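PDB 6MCA: ankyrin repeat domain protein from Legionella pneumophila subsp. pneumophila, which is a cysteine protease-like bacterial effector with ankyrin repeats and interacts with the host LARP7 component of the 7SK snRNP complex. Local coordinates for residues A[150-155]-A[396-401]; A[176-181]-A[406-411]. One frame throughout, in Å; residues are numbered along the deposited sequence.

Interaction 1: A[150-155]-A[396-401]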
ATOM      1  N   ALA A 150      -5.335   8.714   9.758  1.00 19.84           N
ATOM      2  CA  ALA A 150      -5.342   7.566   8.857  1.00 23.60           C
ATOM      3  C   ALA A 150      -5.875   7.950   7.483  1.00 29.65           C
ATOM      4  O   ALA A 150      -5.303   7.569   6.452  1.00 26.96           O
ATOM      5  CB  ALA A 150      -6.171   6.432   9.461  1.00 21.65           C
ATOM      6  N   LEU A 151      -6.979   8.705   7.449  1.00 35.00           N
ATOM      7  CA  LEU A 151      -7.557   9.095   6.165  1.00 24.22           C
ATOM      8  C   LEU A 151      -6.581   9.933   5.348  1.00 28.70           C
ATOM      9  O   LEU A 151      -6.425   9.717   4.140  1.00 27.38           O
ATOM     10  CB  LEU A 151      -8.865   9.854   6.382  1.00 25.49           C
ATOM     11  CG  LEU A 151     -10.032   9.060   6.971  1.00 35.32           C
ATOM     12  CD1 LEU A 151     -11.303   9.897   6.967  1.00 36.13           C
ATOM     13  CD2 LEU A 151     -10.238   7.758   6.214  1.00 24.44           C
ATOM     14  N   ASP A 152      -5.902  10.887   5.994  1.00 29.35           N
ATOM     15  CA  ASP A 152      -4.968  11.748   5.281  1.00 34.74           C
ATOM     16  C   ASP A 152      -3.757  10.967   4.794  1.00 37.06           C
ATOM     17  O   ASP A 152      -3.280  11.197   3.677  1.00 35.23           O
ATOM     18  CB  ASP A 152      -4.533  12.909   6.174  1.00 34.98           C
ATOM     19  CG  ASP A 152      -5.677  13.845   6.510  1.00 49.28           C
ATOM     20  OD1 ASP A 152      -6.668  13.874   5.748  1.00 46.76           O
ATOM     21  OD2 ASP A 152      -5.588  14.552   7.537  1.00 45.07           O
ATOM     22  N   PHE A 153      -3.242  10.041   5.610  1.00 34.51           N
ATOM     23  CA  PHE A 153      -2.133   9.208   5.156  1.00 31.72           C
ATOM     24  C   PHE A 153      -2.530   8.398   3.928  1.00 32.86           C
ATOM     25  O   PHE A 153      -1.801   8.367   2.926  1.00 26.20           O
ATOM     26  CB  PHE A 153      -1.667   8.281   6.282  1.00 30.94           C
ATOM     27  CG  PHE A 153      -0.586   7.318   5.866  1.00 32.09           C
ATOM     28  CD1 PHE A 153       0.748   7.680   5.942  1.00 36.40           C
ATOM     29  CD2 PHE A 153      -0.904   6.051   5.401  1.00 31.26           C
ATOM     30  CE1 PHE A 153       1.744   6.801   5.557  1.00 31.39           C
ATOM     31  CE2 PHE A 153       0.088   5.169   5.013  1.00 33.27           C
ATOM     32  CZ  PHE A 153       1.413   5.543   5.094  1.00 35.79           C
ATOM     33  N   ILE A 154      -3.687   7.731   3.991  1.00 25.95           N
ATOM     34  CA  ILE A 154      -4.138   6.907   2.873  1.00 20.88           C
ATOM     35  C   ILE A 154      -4.298   7.754   1.618  1.00 32.01           C
ATOM     36  O   ILE A 154      -3.835   7.383   0.532  1.00 35.51           O
ATOM     37  CB  ILE A 154      -5.448   6.185   3.234  1.00 32.18           C
ATOM     38  CG1 ILE A 154      -5.216   5.190   4.373  1.00 24.50           C
ATOM     39  CG2 ILE A 154      -6.028   5.486   2.009  1.00 14.82           C
ATOM     40  CD1 ILE A 154      -6.494   4.672   4.999  1.00 25.77           C
ATOM     41  N   ASN A 155      -4.946   8.915   1.752  1.00 33.22           N
ATOM     42  CA  ASN A 155      -5.199   9.758   0.588  1.00 25.56           C
ATOM     43  C   ASN A 155      -3.904  10.304   0.000  1.00 30.11           C
ATOM     44  O   ASN A 155      -3.739  10.332  -1.225  1.00 26.72           O
ATOM     45  CB  ASN A 155      -6.143  10.899   0.967  1.00 27.36           C
ATOM     46  CG  ASN A 155      -6.290  11.926  -0.138  1.00 30.57           C
ATOM     47  OD1 ASN A 155      -7.066  11.740  -1.076  1.00 40.35           O
ATOM     48  ND2 ASN A 155      -5.544  13.019  -0.031  1.00 36.20           N
ATOM     49  N   ILE A 396     -10.353  17.669  -2.321  1.00 39.08           N
ATOM     50  CA  ILE A 396     -11.094  18.922  -2.457  1.00 34.88           C
ATOM     51  C   ILE A 396     -12.217  18.997  -1.429  1.00 35.40           C
ATOM     52  O   ILE A 396     -12.452  20.047  -0.820  1.00 41.54           O
ATOM     53  CB  ILE A 396     -11.626  19.073  -3.893  1.00 39.15           C
ATOM     54  CG1 ILE A 396     -10.467  19.314  -4.859  1.00 26.52           C
ATOM     55  CG2 ILE A 396     -12.637  20.207  -3.980  1.00 37.60           C
ATOM     56  CD1 ILE A 396     -10.875  19.279  -6.306  1.00 47.59           C
ATOM     57  N   GLN A 397     -12.918  17.883  -1.209  1.00 30.91           N
ATOM     58  CA  GLN A 397     -14.010  17.878  -0.241  1.00 29.67           C
ATOM     59  C   GLN A 397     -13.491  18.048   1.180  1.00 32.04           C
ATOM     60  O   GLN A 397     -14.083  18.783   1.979  1.00 34.33           O
ATOM     61  CB  GLN A 397     -14.817  16.585  -0.365  1.00 25.38           C
ATOM     62  CG  GLN A 397     -15.855  16.395   0.728  1.00 25.71           C
ATOM     63  CD  GLN A 397     -16.682  15.138   0.532  1.00 56.84           C
ATOM     64  OE1 GLN A 397     -17.436  15.021  -0.434  1.00 45.71           O
ATOM     65  NE2 GLN A 397     -16.542  14.190   1.452  1.00 36.17           N
ATOM     66  N   ARG A 398     -12.385  17.380   1.518  1.00 34.47           N
ATOM     67  CA  ARG A 398     -11.853  17.485   2.870  1.00 39.03           C
ATOM     68  C   ARG A 398     -11.240  18.849   3.153  1.00 31.42           C
ATOM     69  O   ARG A 398     -11.123  19.223   4.324  1.00 35.27           O
ATOM     70  CB  ARG A 398     -10.814  16.390   3.116  1.00 42.34           C
ATOM     71  CG  ARG A 398     -11.401  14.995   3.199  1.00 45.34           C
ATOM     72  CD  ARG A 398     -10.315  13.939   3.239  1.00 34.95           C
ATOM     73  NE  ARG A 398     -10.873  12.594   3.153  1.00 53.77           N
ATOM     74  CZ  ARG A 398     -10.149  11.495   2.968  1.00 45.96           C
ATOM     75  NH1 ARG A 398      -8.830  11.581   2.853  1.00 38.38           N
ATOM     76  NH2 ARG A 398     -10.742  10.311   2.900  1.00 28.43           N
ATOM     77  N   PHE A 399     -10.841  19.593   2.116  1.00 32.29           N
ATOM     78  CA  PHE A 399     -10.237  20.904   2.354  1.00 37.99           C
ATOM     79  C   PHE A 399     -11.181  21.835   3.110  1.00 48.08           C
ATOM     80  O   PHE A 399     -10.762  22.529   4.043  1.00 41.79           O
ATOM     81  CB  PHE A 399      -9.812  21.545   1.033  1.00 43.75           C
ATOM     82  CG  PHE A 399      -9.317  22.957   1.182  1.00 50.93           C
ATOM     83  CD1 PHE A 399      -8.020  23.209   1.598  1.00 39.93           C
ATOM     84  CD2 PHE A 399     -10.149  24.033   0.915  1.00 48.83           C
ATOM     85  CE1 PHE A 399      -7.561  24.506   1.742  1.00 56.73           C
ATOM     86  CE2 PHE A 399      -9.696  25.332   1.057  1.00 54.72           C
ATOM     87  CZ  PHE A 399      -8.400  25.568   1.471  1.00 43.54           C
ATOM     88  N   TYR A 400     -12.458  21.867   2.722  1.00 41.53           N
ATOM     89  CA  TYR A 400     -13.389  22.823   3.313  1.00 38.53           C
ATOM     90  C   TYR A 400     -13.808  22.442   4.728  1.00 45.30           C
ATOM     91  O   TYR A 400     -14.361  23.283   5.443  1.00 60.21           O
ATOM     92  CB  TYR A 400     -14.626  22.969   2.426  1.00 32.14           C
ATOM     93  CG  TYR A 400     -14.319  23.469   1.031  1.00 35.97           C
ATOM     94  CD1 TYR A 400     -14.108  24.819   0.785  1.00 29.75           C
ATOM     95  CD2 TYR A 400     -14.235  22.588  -0.039  1.00 29.62           C
ATOM     96  CE1 TYR A 400     -13.825  25.280  -0.488  1.00 27.97           C
ATOM     97  CE2 TYR A 400     -13.952  23.038  -1.315  1.00 27.79           C
ATOM     98  CZ  TYR A 400     -13.749  24.384  -1.534  1.00 31.09           C
ATOM     99  OH  TYR A 400     -13.468  24.835  -2.804  1.00 35.69           O
ATOM    100  N   LEU A 401     -13.559  21.203   5.147  1.00 42.55           N
ATOM    101  CA  LEU A 401     -13.914  20.739   6.482  1.00 46.74           C
ATOM    102  C   LEU A 401     -12.712  20.644   7.410  1.00 48.74           C
ATOM    103  O   LEU A 401     -12.849  20.155   8.536  1.00 50.76           O
ATOM    104  CB  LEU A 401     -14.603  19.374   6.398  1.00 33.54           C
ATOM    105  CG  LEU A 401     -15.916  19.261   5.623  1.00 53.28           C
ATOM    106  CD1 LEU A 401     -16.084  17.852   5.075  1.00 43.20           C
ATOM    107  CD2 LEU A 401     -17.092  19.633   6.508  1.00 44.30           C
TER
HETATM  108  O   HOH W   1      -8.525   8.448   2.530  1.00 34.21           O
HETATM  109  O   HOH W   2      -6.909  14.056   3.008  1.00 30.82           O
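The guanidinium of Arg398 takes Leu151 over one of its faces, with CB of Leu151 3.7 Å above the plane and displaced toward the rim, while two waters lie in plane at its edge. Asn155 CB and Asp152 OD1 approach the group obliquely. The arginine chain starts with CG beside the backbone N (chi1 -70°), and its extended run from CG to NE carries the guanidinium across between the two segments, whose nearest CA atoms, those of Asp152 and Arg398, are 9.3 Å apart. Its side chain meets that of Leu151 at about a right angle. Arg398 NH1 makes a weak, bent hydrogen bond of 3.3 Å to Leu151 O, with an N-H...O angle of 131°. That carbonyl also accepts the backbone N-H of Asn155 and a hydrogen from water 1, which in turn accepts from Arg398 NH2 at 2.9 Å. Water 2 donates to Asp152 OD1 and accepts from Arg398 NH1, bridging opposite charges that otherwise stay 4.3 Å apart, OD1 to NH1; OD1 lies well out of the guanidinium plane and no N-H of Arg398 points at it. The stronger partner of Asp152 is Arg406, which forms a salt bridge with OD2. The contact links helix 147-162, which packs on helix 126-131 through Leu151 and Ile154, to the C-terminal end of helix 373-399, where Ile396 and Phe399 pack on helix 427-440.

Interaction 2: A[176-181]-A[406-411]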
ATOM      1  N   GLY A 176      -1.681  17.333  15.770  1.00 50.58           N
ATOM      2  CA  GLY A 176      -1.615  18.580  15.039  1.00 41.87           C
ATOM      3  C   GLY A 176      -0.250  18.935  14.496  1.00 55.89           C
ATOM      4  O   GLY A 176      -0.093  20.023  13.930  1.00 63.09           O
ATOM      5  N   GLU A 177       0.739  18.060  14.646  1.00 54.96           N
ATOM      6  CA  GLU A 177       2.094  18.314  14.185  1.00 45.41           C
ATOM      7  C   GLU A 177       2.311  17.702  12.807  1.00 43.56           C
ATOM      8  O   GLU A 177       1.699  16.692  12.450  1.00 47.29           O
ATOM      9  CB  GLU A 177       3.120  17.750  15.171  1.00 48.86           C
ATOM     10  CG  GLU A 177       2.700  17.852  16.629  1.00 59.86           C
ATOM     11  CD  GLU A 177       3.766  17.343  17.579  1.00 83.88           C
ATOM     12  OE1 GLU A 177       4.193  18.113  18.464  1.00 82.12           O
ATOM     13  OE2 GLU A 177       4.180  16.171  17.439  1.00 72.12           O
ATOM     14  N   PHE A 178       3.198  18.326  12.037  1.00 40.65           N
ATOM     15  CA  PHE A 178       3.483  17.870  10.684  1.00 43.68           C
ATOM     16  C   PHE A 178       4.525  16.759  10.702  1.00 52.99           C
ATOM     17  O   PHE A 178       5.546  16.861  11.388  1.00 58.58           O
ATOM     18  CB  PHE A 178       3.971  19.032   9.820  1.00 44.78           C
ATOM     19  CG  PHE A 178       2.908  20.044   9.504  1.00 56.51           C
ATOM     20  CD1 PHE A 178       1.961  19.791   8.525  1.00 56.60           C
ATOM     21  CD2 PHE A 178       2.860  21.253  10.179  1.00 57.89           C
ATOM     22  CE1 PHE A 178       0.981  20.723   8.230  1.00 49.44           C
ATOM     23  CE2 PHE A 178       1.885  22.189   9.888  1.00 56.33           C
ATOM     24  CZ  PHE A 178       0.945  21.923   8.913  1.00 60.05           C
ATOM     25  N   ILE A 179       4.259  15.698   9.948  1.00 48.52           N
ATOM     26  CA  ILE A 179       5.211  14.619   9.724  1.00 48.61           C
ATOM     27  C   ILE A 179       5.401  14.450   8.223  1.00 31.83           C
ATOM     28  O   ILE A 179       4.496  14.716   7.424  1.00 44.09           O
ATOM     29  CB  ILE A 179       4.766  13.287  10.368  1.00 46.94           C
ATOM     30  CG1 ILE A 179       3.518  12.742   9.671  1.00 34.45           C
ATOM     31  CG2 ILE A 179       4.521  13.467  11.859  1.00 39.99           C
ATOM     32  CD1 ILE A 179       3.195  11.316  10.039  1.00 40.36           C
ATOM     33  N   GLU A 180       6.593  14.001   7.846  1.00 46.59           N
ATOM     34  CA  GLU A 180       6.924  13.825   6.442  1.00 47.86           C
ATOM     35  C   GLU A 180       6.366  12.511   5.911  1.00 39.92           C
ATOM     36  O   GLU A 180       6.291  11.506   6.623  1.00 51.60           O
ATOM     37  CB  GLU A 180       8.438  13.868   6.236  1.00 41.55           C
ATOM     38  CG  GLU A 180       8.999  15.268   6.043  1.00 92.16           C
ATOM     39  CD  GLU A 180      10.135  15.309   5.038  1.00 96.86           C
ATOM     40  OE1 GLU A 180      10.592  14.228   4.609  1.00 83.54           O
ATOM     41  OE2 GLU A 180      10.570  16.423   4.678  1.00 91.72           O
ATOM     42  N   LEU A 181       5.980  12.531   4.638  1.00 43.48           N
ATOM     43  CA  LEU A 181       5.446  11.374   3.938  1.00 43.22           C
ATOM     44  C   LEU A 181       6.107  11.322   2.572  1.00 43.22           C
ATOM     45  O   LEU A 181       6.129  12.327   1.850  1.00 48.89           O
ATOM     46  CB  LEU A 181       3.919  11.463   3.801  1.00 43.30           C
ATOM     47  CG  LEU A 181       3.180  10.401   2.982  1.00 52.87           C
ATOM     48  CD1 LEU A 181       1.849  10.080   3.633  1.00 38.48           C
ATOM     49  CD2 LEU A 181       2.961  10.854   1.543  1.00 38.00           C
ATOM     50  N   ARG A 406      -4.283  20.880   8.550  1.00 42.77           N
ATOM     51  CA  ARG A 406      -4.708  19.940   7.521  1.00 43.86           C
ATOM     52  C   ARG A 406      -5.047  20.658   6.222  1.00 46.39           C
ATOM     53  O   ARG A 406      -4.818  20.110   5.138  1.00 39.91           O
ATOM     54  CB  ARG A 406      -5.899  19.119   8.017  1.00 30.69           C
ATOM     55  CG  ARG A 406      -5.603  18.328   9.281  1.00 38.04           C
ATOM     56  CD  ARG A 406      -6.475  17.089   9.397  1.00 30.50           C
ATOM     57  NE  ARG A 406      -7.881  17.372   9.130  1.00 57.82           N
ATOM     58  CZ  ARG A 406      -8.551  16.907   8.080  1.00 39.39           C
ATOM     59  NH1 ARG A 406      -7.944  16.131   7.193  1.00 33.31           N
ATOM     60  NH2 ARG A 406      -9.831  17.217   7.918  1.00 58.18           N
ATOM     61  N   LYS A 407      -5.571  21.884   6.307  1.00 45.38           N
ATOM     62  CA  LYS A 407      -5.796  22.674   5.101  1.00 38.05           C
ATOM     63  C   LYS A 407      -4.483  22.976   4.391  1.00 42.05           C
ATOM     64  O   LYS A 407      -4.403  22.890   3.160  1.00 43.07           O
ATOM     65  CB  LYS A 407      -6.525  23.972   5.447  1.00 49.84           C
ATOM     66  CG  LYS A 407      -8.035  23.850   5.544  1.00 55.78           C
ATOM     67  CD  LYS A 407      -8.698  25.213   5.411  1.00 55.34           C
ATOM     68  CE  LYS A 407     -10.165  25.160   5.804  1.00 60.12           C
ATOM     69  NZ  LYS A 407     -10.869  26.427   5.470  1.00 69.19           N
ATOM     70  N   ALA A 408      -3.444  23.334   5.150  1.00 40.17           N
ATOM     71  CA  ALA A 408      -2.137  23.581   4.546  1.00 45.04           C
ATOM     72  C   ALA A 408      -1.586  22.322   3.891  1.00 36.49           C
ATOM     73  O   ALA A 408      -1.034  22.375   2.784  1.00 35.46           O
ATOM     74  CB  ALA A 408      -1.163  24.107   5.600  1.00 33.66           C
ATOM     75  N   SER A 409      -1.735  21.175   4.558  1.00 29.18           N
ATOM     76  CA  SER A 409      -1.264  19.916   3.984  1.00 37.37           C
ATOM     77  C   SER A 409      -1.999  19.593   2.685  1.00 37.03           C
ATOM     78  O   SER A 409      -1.380  19.217   1.680  1.00 36.15           O
ATOM     79  CB  SER A 409      -1.437  18.785   4.998  1.00 29.45           C
ATOM     80  OG  SER A 409      -1.162  17.527   4.408  1.00 43.96           O
ATOM     81  N   ILE A 410      -3.325  19.736   2.690  1.00 30.12           N
ATOM     82  CA  ILE A 410      -4.115  19.437   1.501  1.00 33.71           C
ATOM     83  C   ILE A 410      -3.772  20.401   0.371  1.00 35.17           C
ATOM     84  O   ILE A 410      -3.704  20.005  -0.798  1.00 33.61           O
ATOM     85  CB  ILE A 410      -5.617  19.464   1.843  1.00 35.01           C
ATOM     86  CG1 ILE A 410      -5.964  18.308   2.786  1.00 30.02           C
ATOM     87  CG2 ILE A 410      -6.463  19.389   0.580  1.00 30.53           C
ATOM     88  CD1 ILE A 410      -7.371  18.365   3.339  1.00 26.57           C
ATOM     89  N   ALA A 411      -3.538  21.675   0.698  1.00 41.32           N
ATOM     90  CA  ALA A 411      -3.147  22.636  -0.327  1.00 37.56           C
ATOM     91  C   ALA A 411      -1.790  22.283  -0.922  1.00 38.31           C
ATOM     92  O   ALA A 411      -1.587  22.416  -2.133  1.00 33.73           O
ATOM     93  CB  ALA A 411      -3.131  24.048   0.257  1.00 34.79           C
TER
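Ala408 and Ser409 receive the ring of Phe178, which reaches from strand 178-182 to helix 404-421. Phe178 carries CG anti to its carbonyl carbon (chi1 -70°), an orientation that brings the far end of the ring to the helix although its CB does not point there. The second segment is a little over one and a half turns of this helix. At its start, the CB of Arg406 points away from the strand, and the side chain turns toward helix 147-162. Lys407 follows on a different side of the helix and makes a cation-pi contact with Phe399. Ala408 is the first residue to meet the ring: its CB points toward the strand and lies 4.5 Å from Phe178 CZ, approaching obliquely. The next residue, Ser409, presents its CB to the ring edge, near the ring plane and 4.5 Å from Phe178 CE1. Its OG turns elsewhere and hydrogen-bonds to Asp170 O on strand 168-172, so this buried hydroxyl is satisfied by the neighbouring strand. Ile410, whose backbone N bonds to Arg406 O at 2.9 Å, turns to helix 373-399 and packs on Arg398 and Phe399. No hydrogen bond crosses between the two segments, and the contact is light, burying 90 Å² in all. It sets the two-stranded antiparallel hairpin of 168-172 and 178-182 against helix 404-421; Phe178 also rests on Asp170 and Val172 of the partner strand, while Leu181 packs on helix 147-162.

Overall arrangement
Interactions 1 and 2 have centres 10 Å apart and touch each other, on the same side of the chain's centre. Their segments alternate along the chain: helix 147-162 and the hairpin strand 178-182 come first, then the consecutive helices 373-399 and 404-421. A salt bridge of 2.9 Å between Asp152 OD2 and Arg406 NH1 joins the two contacts, so the aspartate serves Arg406 directly and Arg398 through water. Apolar packing adds to it, with Phe153 CD1 3.5 Å from Leu181 CD1, and Ile410 CD1 packs against the backbone N of Phe399 at 3.9 Å. Together they connect helix 147-162 and the hairpin to helices 373-399 and 404-421.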